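Local structure of exoglucanase A (7CBD) at residues A[417-420]-A[421-425]; A[273-276]-A[277-281]. The protein hydrolyses beta-1,4-glucosidic bonds of cellulose through its catalytic domain, present here, with inversion at the anomeric carbon, releasing cellobiose from non-reducing chain ends. All coordinates share one frame; numbering follows the deposited sequence.

Both contacts lie each within one continuous helix, spanned by four i to i+4 backbone bonds across the join, and in each an aromatic residue is covered on one ring face by the side chain four positions later. They share no element: contact 2 lies on helix 270-283, packed beside strand 228-231 of the central sheet, whereas contact 1 lies on helix 417-425 near the end of the chain, against helices 19-30 and 36-45. Their centres are 32 Å apart, on opposite sides of the chain's centre. Each is partly buried. Contact 1 is mainly hydrocarbon on its inner side; contact 2 adds sulfur, an imidazole and, in one conformer, a guanidinium over the backbone.

Contact 1 of 2, residues A[417-420]-A[421-425]; sequences EEQF and VTLVK
Phe-420 and Val-424, one helical turn apart, meet ring face to methyl. Val-424 CG2 sits over one face of the ring, 3.8 Å from its centroid and 17° off the normal, a CH-pi contact displaced toward the CZ end, where CZ to CG2 is 3.6 Å. The torsions of both residues bring this about: Phe-420 CG is anti to its own N (chi1 -171°), and Val-424 CG2 lies anti to its carbonyl carbon, beside its N, which points it back along the helix to the ring. On another side of the helix, Gln-419 and Leu-423 run side by side in the same direction, CG of the glutamine 4.0 Å from CD1 of the leucine. The extended Gln-419 carries its amide on to Asn-336, and its side chain lies about 5 Å from that of Asp-371, a predicted active-site carboxylate of this inverting family 6 catalytic domain. Helix 417-425 packs through Phe-420 on Val-25 and Ala-28 of helix 19-30 and through Val-424 on Leu-38 of helix 36-45. Beneath the side chains the backbone is regular alpha-helix: Leu-423 N donates to Gln-419 O at 2.8 Å, and Val-424 N to Phe-420 O at 3.0 Å. Near the first turn Val-421 CG2 rests 3.5 Å from Glu-417 O, while the Glu-417 carboxylate turns away to form a salt bridge with Arg-31.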
ATOM      1  N   GLU A 417       6.361  14.950   9.733  1.00  9.76           N
ATOM      2  CA  GLU A 417       5.448  15.943  10.295  1.00  9.98           C
ATOM      3  C   GLU A 417       4.689  16.712   9.218  1.00  9.99           C
ATOM      4  O   GLU A 417       3.452  16.770   9.234  1.00  9.36           O
ATOM      5  CB  GLU A 417       6.237  16.908  11.177  1.00 10.38           C
ATOM      6  CG  GLU A 417       5.364  17.859  11.987  1.00 10.49           C
ATOM      7  CD  GLU A 417       4.768  17.208  13.222  1.00  9.94           C
ATOM      8  OE1 GLU A 417       5.034  16.009  13.451  1.00 11.56           O
ATOM      9  OE2 GLU A 417       4.035  17.888  13.970  1.00 10.34           O
ATOM     10  N   GLU A 418       5.427  17.322   8.284  0.61 10.35           N
ATOM     11  CA  GLU A 418       4.810  18.161   7.261  0.61 11.17           C
ATOM     12  C   GLU A 418       3.930  17.338   6.340  0.61  9.39           C
ATOM     13  O   GLU A 418       2.849  17.785   5.933  0.61  9.52           O
ATOM     14  CB  GLU A 418       5.891  18.865   6.442  0.61 13.57           C
ATOM     15  CG  GLU A 418       6.804  19.755   7.252  0.61 15.78           C
ATOM     16  CD  GLU A 418       8.136  19.107   7.534  0.61 16.49           C
ATOM     17  OE1 GLU A 418       8.142  17.933   7.969  0.61 14.79           O
ATOM     18  OE2 GLU A 418       9.169  19.775   7.310  0.61 19.04           O
ATOM     19  N   GLN A 419       4.386  16.134   5.997  1.00  8.76           N
ATOM     20  CA  GLN A 419       3.617  15.272   5.115  1.00  7.51           C
ATOM     21  C   GLN A 419       2.287  14.891   5.749  1.00  7.37           C
ATOM     22  O   GLN A 419       1.252  14.895   5.074  1.00  8.03           O
ATOM     23  CB  GLN A 419       4.426  14.029   4.782  1.00  7.09           C
ATOM     24  CG  GLN A 419       3.715  13.079   3.844  1.00  8.30           C
ATOM     25  CD  GLN A 419       4.490  11.800   3.659  1.00  7.86           C
ATOM     26  OE1 GLN A 419       4.739  11.079   4.623  1.00  8.36           O
ATOM     27  NE2 GLN A 419       4.901  11.519   2.421  1.00  8.50           N
ATOM     28  N   PHE A 420       2.282  14.580   7.048  1.00  7.73           N
ATOM     29  CA  PHE A 420       1.018  14.232   7.689  1.00  7.16           C
ATOM     30  C   PHE A 420       0.060  15.416   7.706  1.00  7.12           C
ATOM     31  O   PHE A 420      -1.144  15.239   7.503  1.00  8.13           O
ATOM     32  CB  PHE A 420       1.226  13.688   9.098  1.00  8.60           C
ATOM     33  CG  PHE A 420      -0.027  13.114   9.704  1.00  7.24           C
ATOM     34  CD1 PHE A 420      -0.633  11.990   9.152  1.00  7.89           C
ATOM     35  CD2 PHE A 420      -0.612  13.698  10.812  1.00  7.18           C
ATOM     36  CE1 PHE A 420      -1.779  11.459   9.700  1.00  8.08           C
ATOM     37  CE2 PHE A 420      -1.766  13.163  11.365  1.00  7.07           C
ATOM     38  CZ  PHE A 420      -2.346  12.045  10.810  1.00  7.51           C
ATOM     39  N   VAL A 421       0.571  16.626   7.946  1.00  8.05           N
ATOM     40  CA  VAL A 421      -0.278  17.813   7.873  1.00  7.37           C
ATOM     41  C   VAL A 421      -0.952  17.894   6.507  1.00  7.13           C
ATOM     42  O   VAL A 421      -2.172  18.077   6.402  1.00  8.21           O
ATOM     43  CB  VAL A 421       0.544  19.073   8.188  1.00  8.53           C
ATOM     44  CG1 VAL A 421      -0.212  20.335   7.792  1.00  9.93           C
ATOM     45  CG2 VAL A 421       0.909  19.107   9.658  1.00  8.79           C
ATOM     46  N   THR A 422      -0.161  17.748   5.439  1.00  7.43           N
ATOM     47  CA  THR A 422      -0.710  17.809   4.087  1.00  7.46           C
ATOM     48  C   THR A 422      -1.679  16.662   3.827  1.00  6.82           C
ATOM     49  O   THR A 422      -2.742  16.865   3.227  1.00  7.26           O
ATOM     50  CB  THR A 422       0.435  17.787   3.078  1.00  8.34           C
ATOM     51  OG1 THR A 422       1.222  18.968   3.251  1.00  8.87           O
ATOM     52  CG2 THR A 422      -0.087  17.735   1.648  1.00  8.81           C
ATOM     53  N   LEU A 423      -1.330  15.450   4.280  1.00  7.09           N
ATOM     54  CA  LEU A 423      -2.194  14.292   4.066  1.00  6.35           C
ATOM     55  C   LEU A 423      -3.575  14.514   4.664  1.00  6.55           C
ATOM     56  O   LEU A 423      -4.588  14.131   4.065  1.00  7.14           O
ATOM     57  CB  LEU A 423      -1.566  13.042   4.678  1.00  7.09           C
ATOM     58  CG  LEU A 423      -0.448  12.389   3.870  1.00  6.84           C
ATOM     59  CD1 LEU A 423       0.243  11.336   4.720  1.00  7.70           C
ATOM     60  CD2 LEU A 423      -0.994  11.776   2.587  1.00  7.93           C
ATOM     61  N   VAL A 424      -3.638  15.125   5.850  1.00  7.11           N
ATOM     62  CA  VAL A 424      -4.922  15.371   6.498  1.00  7.23           C
ATOM     63  C   VAL A 424      -5.651  16.536   5.835  1.00  6.72           C
ATOM     64  O   VAL A 424      -6.845  16.446   5.525  1.00  8.19           O
ATOM     65  CB  VAL A 424      -4.723  15.584   8.010  1.00  7.79           C
ATOM     66  CG1 VAL A 424      -6.044  15.935   8.687  1.00  9.64           C
ATOM     67  CG2 VAL A 424      -4.123  14.341   8.639  1.00  8.00           C
ATOM     68  N   LYS A 425      -4.938  17.639   5.583  1.00  8.22           N
ATOM     69  CA  LYS A 425      -5.551  18.783   4.911  1.00  8.67           C
ATOM     70  C   LYS A 425      -6.131  18.387   3.562  1.00  8.59           C
ATOM     71  O   LYS A 425      -7.178  18.897   3.154  1.00  9.26           O
ATOM     72  CB  LYS A 425      -4.514  19.880   4.702  1.00 10.33           C
ATOM     73  CG  LYS A 425      -4.137  20.648   5.946  1.00 12.27           C
ATOM     74  CD  LYS A 425      -3.083  21.684   5.574  1.00 16.31           C
ATOM     75  CE  LYS A 425      -3.013  22.817   6.559  1.00 21.47           C
ATOM     76  NZ  LYS A 425      -2.652  22.353   7.909  1.00 24.45           N
TER

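Contact 2 of 2, residues A[273-276]-A[277-281]; sequences YTAH and MHRLL
Helix 270-283 of the family 6 catalytic domain lies beside strand 228-231 of the central, largely parallel sheet, and its middle turns carry a Met-aromatic contact between Tyr-273 and Met-277. The methionine approaches with its CG methylene, which lies over one face of the phenol ring in a CH-pi contact, CG 3.8 Å from the ring centroid and 29° off the normal. The nearest ring atoms include Tyr-273 CE1, 3.4 Å from Met-277 CG. The methionine sulfur stands obliquely to the same ring, SD to centroid 4.8 Å. Bends at chi2 (-59°) and chi3 (-76°) curl the methionine so that CE also ends near the tyrosine OH, at 4.0 Å. That hydroxyl is hydrogen-bonded to the carbonyl of Ile-193, which fixes the far end of the ring. The sulfur also stands above the His-276 ring, but at a distance. His-276 meets Leu-280 by its NE2 and CD2 side, with Leu-280 CD1 3.5 Å from NE2; its ND1 is bound to Asp-267. Toward solvent, in one of its two conformers, Arg-279 folds back along the helix, and Ala-275 O sits 3.7 Å from the plane of the guanidinium, over its centre. Backbone bonds underlie all of this, among them Met-277 N to Tyr-273 O at 2.8 Å. His-278 points another way, stacked with His-357. The chemistry thus changes round the helix: Tyr-273 and Met-277 form a buried pair, its hydroxyl satisfied by Ile-193 O, whereas on the exposed side Ala-275 O is gripped by the backbone N-H of Arg-279, and the guanidinium, in that conformer, merely lies flat over the same oxygen.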
ATOM      1  N   TYR A 273      -8.202  -0.501 -12.375  1.00  6.76           N
ATOM      2  CA  TYR A 273      -7.075  -1.423 -12.363  1.00  6.97           C
ATOM      3  C   TYR A 273      -7.442  -2.745 -11.691  1.00  5.63           C
ATOM      4  O   TYR A 273      -7.113  -3.818 -12.203  1.00  6.46           O
ATOM      5  CB  TYR A 273      -5.875  -0.759 -11.680  1.00  8.09           C
ATOM      6  CG  TYR A 273      -4.680  -1.670 -11.584  1.00  7.48           C
ATOM      7  CD1 TYR A 273      -4.065  -2.168 -12.730  1.00  6.89           C
ATOM      8  CD2 TYR A 273      -4.170  -2.043 -10.349  1.00  6.48           C
ATOM      9  CE1 TYR A 273      -2.978  -3.024 -12.635  1.00  7.35           C
ATOM     10  CE2 TYR A 273      -3.096  -2.897 -10.246  1.00  6.07           C
ATOM     11  CZ  TYR A 273      -2.504  -3.387 -11.395  1.00  6.88           C
ATOM     12  OH  TYR A 273      -1.441  -4.251 -11.322  1.00  7.87           O
ATOM     13  N   THR A 274      -8.140  -2.694 -10.552  1.00  5.74           N
ATOM     14  CA  THR A 274      -8.528  -3.938  -9.887  1.00  6.19           C
ATOM     15  C   THR A 274      -9.509  -4.749 -10.734  1.00  5.65           C
ATOM     16  O   THR A 274      -9.434  -5.983 -10.763  1.00  6.43           O
ATOM     17  CB  THR A 274      -9.074  -3.681  -8.476  1.00  7.51           C
ATOM     18  OG1 THR A 274     -10.089  -2.672  -8.512  1.00  6.71           O
ATOM     19  CG2 THR A 274      -7.961  -3.250  -7.521  1.00  8.23           C
ATOM     20  N   ALA A 275     -10.426  -4.083 -11.444  1.00  6.11           N
ATOM     21  CA  ALA A 275     -11.317  -4.808 -12.350  1.00  6.32           C
ATOM     22  C   ALA A 275     -10.525  -5.468 -13.473  1.00  6.11           C
ATOM     23  O   ALA A 275     -10.771  -6.628 -13.830  1.00  7.29           O
ATOM     24  CB  ALA A 275     -12.378  -3.867 -12.927  1.00  6.94           C
ATOM     25  N   HIS A 276      -9.561  -4.737 -14.026  1.00  6.80           N
ATOM     26  CA  HIS A 276      -8.710  -5.239 -15.099  1.00  7.52           C
ATOM     27  C   HIS A 276      -7.917  -6.457 -14.642  1.00  6.70           C
ATOM     28  O   HIS A 276      -7.916  -7.505 -15.305  1.00  7.62           O
ATOM     29  CB  HIS A 276      -7.781  -4.086 -15.495  1.00  7.45           C
ATOM     30  CG  HIS A 276      -6.855  -4.366 -16.640  1.00  7.49           C
ATOM     31  ND1 HIS A 276      -5.846  -3.490 -16.983  1.00  8.43           N
ATOM     32  CD2 HIS A 276      -6.781  -5.389 -17.525  1.00  8.84           C
ATOM     33  CE1 HIS A 276      -5.192  -3.962 -18.028  1.00  8.36           C
ATOM     34  NE2 HIS A 276      -5.737  -5.114 -18.375  1.00  9.83           N
ATOM     35  N   MET A 277      -7.249  -6.343 -13.494  1.00  7.03           N
ATOM     36  CA  MET A 277      -6.418  -7.442 -13.019  1.00  7.10           C
ATOM     37  C   MET A 277      -7.255  -8.631 -12.575  1.00  6.38           C
ATOM     38  O   MET A 277      -6.844  -9.779 -12.769  1.00  7.44           O
ATOM     39  CB  MET A 277      -5.497  -6.969 -11.902  1.00  6.93           C
ATOM     40  CG  MET A 277      -4.385  -6.078 -12.405  1.00  9.58           C
ATOM     41  SD  MET A 277      -3.320  -6.859 -13.647  1.00 13.82           S
ATOM     42  CE  MET A 277      -2.317  -7.940 -12.621  1.00 17.10           C
ATOM     43  N   HIS A 278      -8.427  -8.396 -11.974  1.00  6.63           N
ATOM     44  CA  HIS A 278      -9.274  -9.532 -11.626  1.00  6.26           C
ATOM     45  C   HIS A 278      -9.584 -10.368 -12.861  1.00  7.13           C
ATOM     46  O   HIS A 278      -9.495 -11.598 -12.824  1.00  7.41           O
ATOM     47  CB  HIS A 278     -10.550  -9.072 -10.916  1.00  7.23           C
ATOM     48  CG  HIS A 278     -11.315 -10.190 -10.277  1.00  7.11           C
ATOM     49  ND1 HIS A 278     -12.227 -10.965 -10.963  1.00  7.98           N
ATOM     50  CD2 HIS A 278     -11.296 -10.669  -9.010  1.00  7.74           C
ATOM     51  CE1 HIS A 278     -12.736 -11.870 -10.146  1.00  7.89           C
ATOM     52  NE2 HIS A 278     -12.189 -11.714  -8.955  1.00  7.94           N
ATOM     53  N   ARG A 279      -9.957  -9.711 -13.966  0.52  7.25           N
ATOM     54  CA  ARG A 279     -10.215 -10.423 -15.215  0.52  7.75           C
ATOM     55  C   ARG A 279      -9.000 -11.234 -15.638  0.52  7.09           C
ATOM     56  O   ARG A 279      -9.097 -12.441 -15.888  0.52  6.71           O
ATOM     57  CB  ARG A 279     -10.568  -9.428 -16.322  0.52  9.14           C
ATOM     58  CG  ARG A 279     -11.962  -8.843 -16.258  0.52 10.53           C
ATOM     59  CD  ARG A 279     -12.293  -8.070 -17.536  0.52 11.32           C
ATOM     60  NE  ARG A 279     -11.487  -6.856 -17.688  0.52 13.09           N
ATOM     61  CZ  ARG A 279     -11.858  -5.656 -17.254  0.52 13.48           C
ATOM     62  NH1 ARG A 279     -13.019  -5.505 -16.638  0.52 15.23           N
ATOM     63  NH2 ARG A 279     -11.065  -4.608 -17.435  0.52 13.75           N
ATOM     64  N   LEU A 280      -7.840 -10.581 -15.724  1.00  7.06           N
ATOM     65  CA  LEU A 280      -6.651 -11.254 -16.233  1.00  7.64           C
ATOM     66  C   LEU A 280      -6.211 -12.389 -15.317  1.00  6.47           C
ATOM     67  O   LEU A 280      -5.763 -13.441 -15.793  1.00  7.43           O
ATOM     68  CB  LEU A 280      -5.508 -10.257 -16.406  1.00  7.96           C
ATOM     69  CG  LEU A 280      -5.691  -9.208 -17.496  1.00  9.38           C
ATOM     70  CD1 LEU A 280      -4.518  -8.259 -17.478  1.00  9.20           C
ATOM     71  CD2 LEU A 280      -5.845  -9.853 -18.859  1.00 12.16           C
ATOM     72  N   LEU A 281      -6.305 -12.189 -14.003  1.00  6.37           N
ATOM     73  CA  LEU A 281      -5.891 -13.237 -13.078  1.00  7.19           C
ATOM     74  C   LEU A 281      -6.782 -14.463 -13.209  1.00  6.10           C
ATOM     75  O   LEU A 281      -6.289 -15.597 -13.230  1.00  6.62           O
ATOM     76  CB  LEU A 281      -5.891 -12.705 -11.648  1.00  6.56           C
ATOM     77  CG  LEU A 281      -4.752 -11.724 -11.361  1.00  7.13           C
ATOM     78  CD1 LEU A 281      -5.081 -10.881 -10.134  1.00  8.17           C
ATOM     79  CD2 LEU A 281      -3.410 -12.447 -11.201  1.00  7.43           C
TER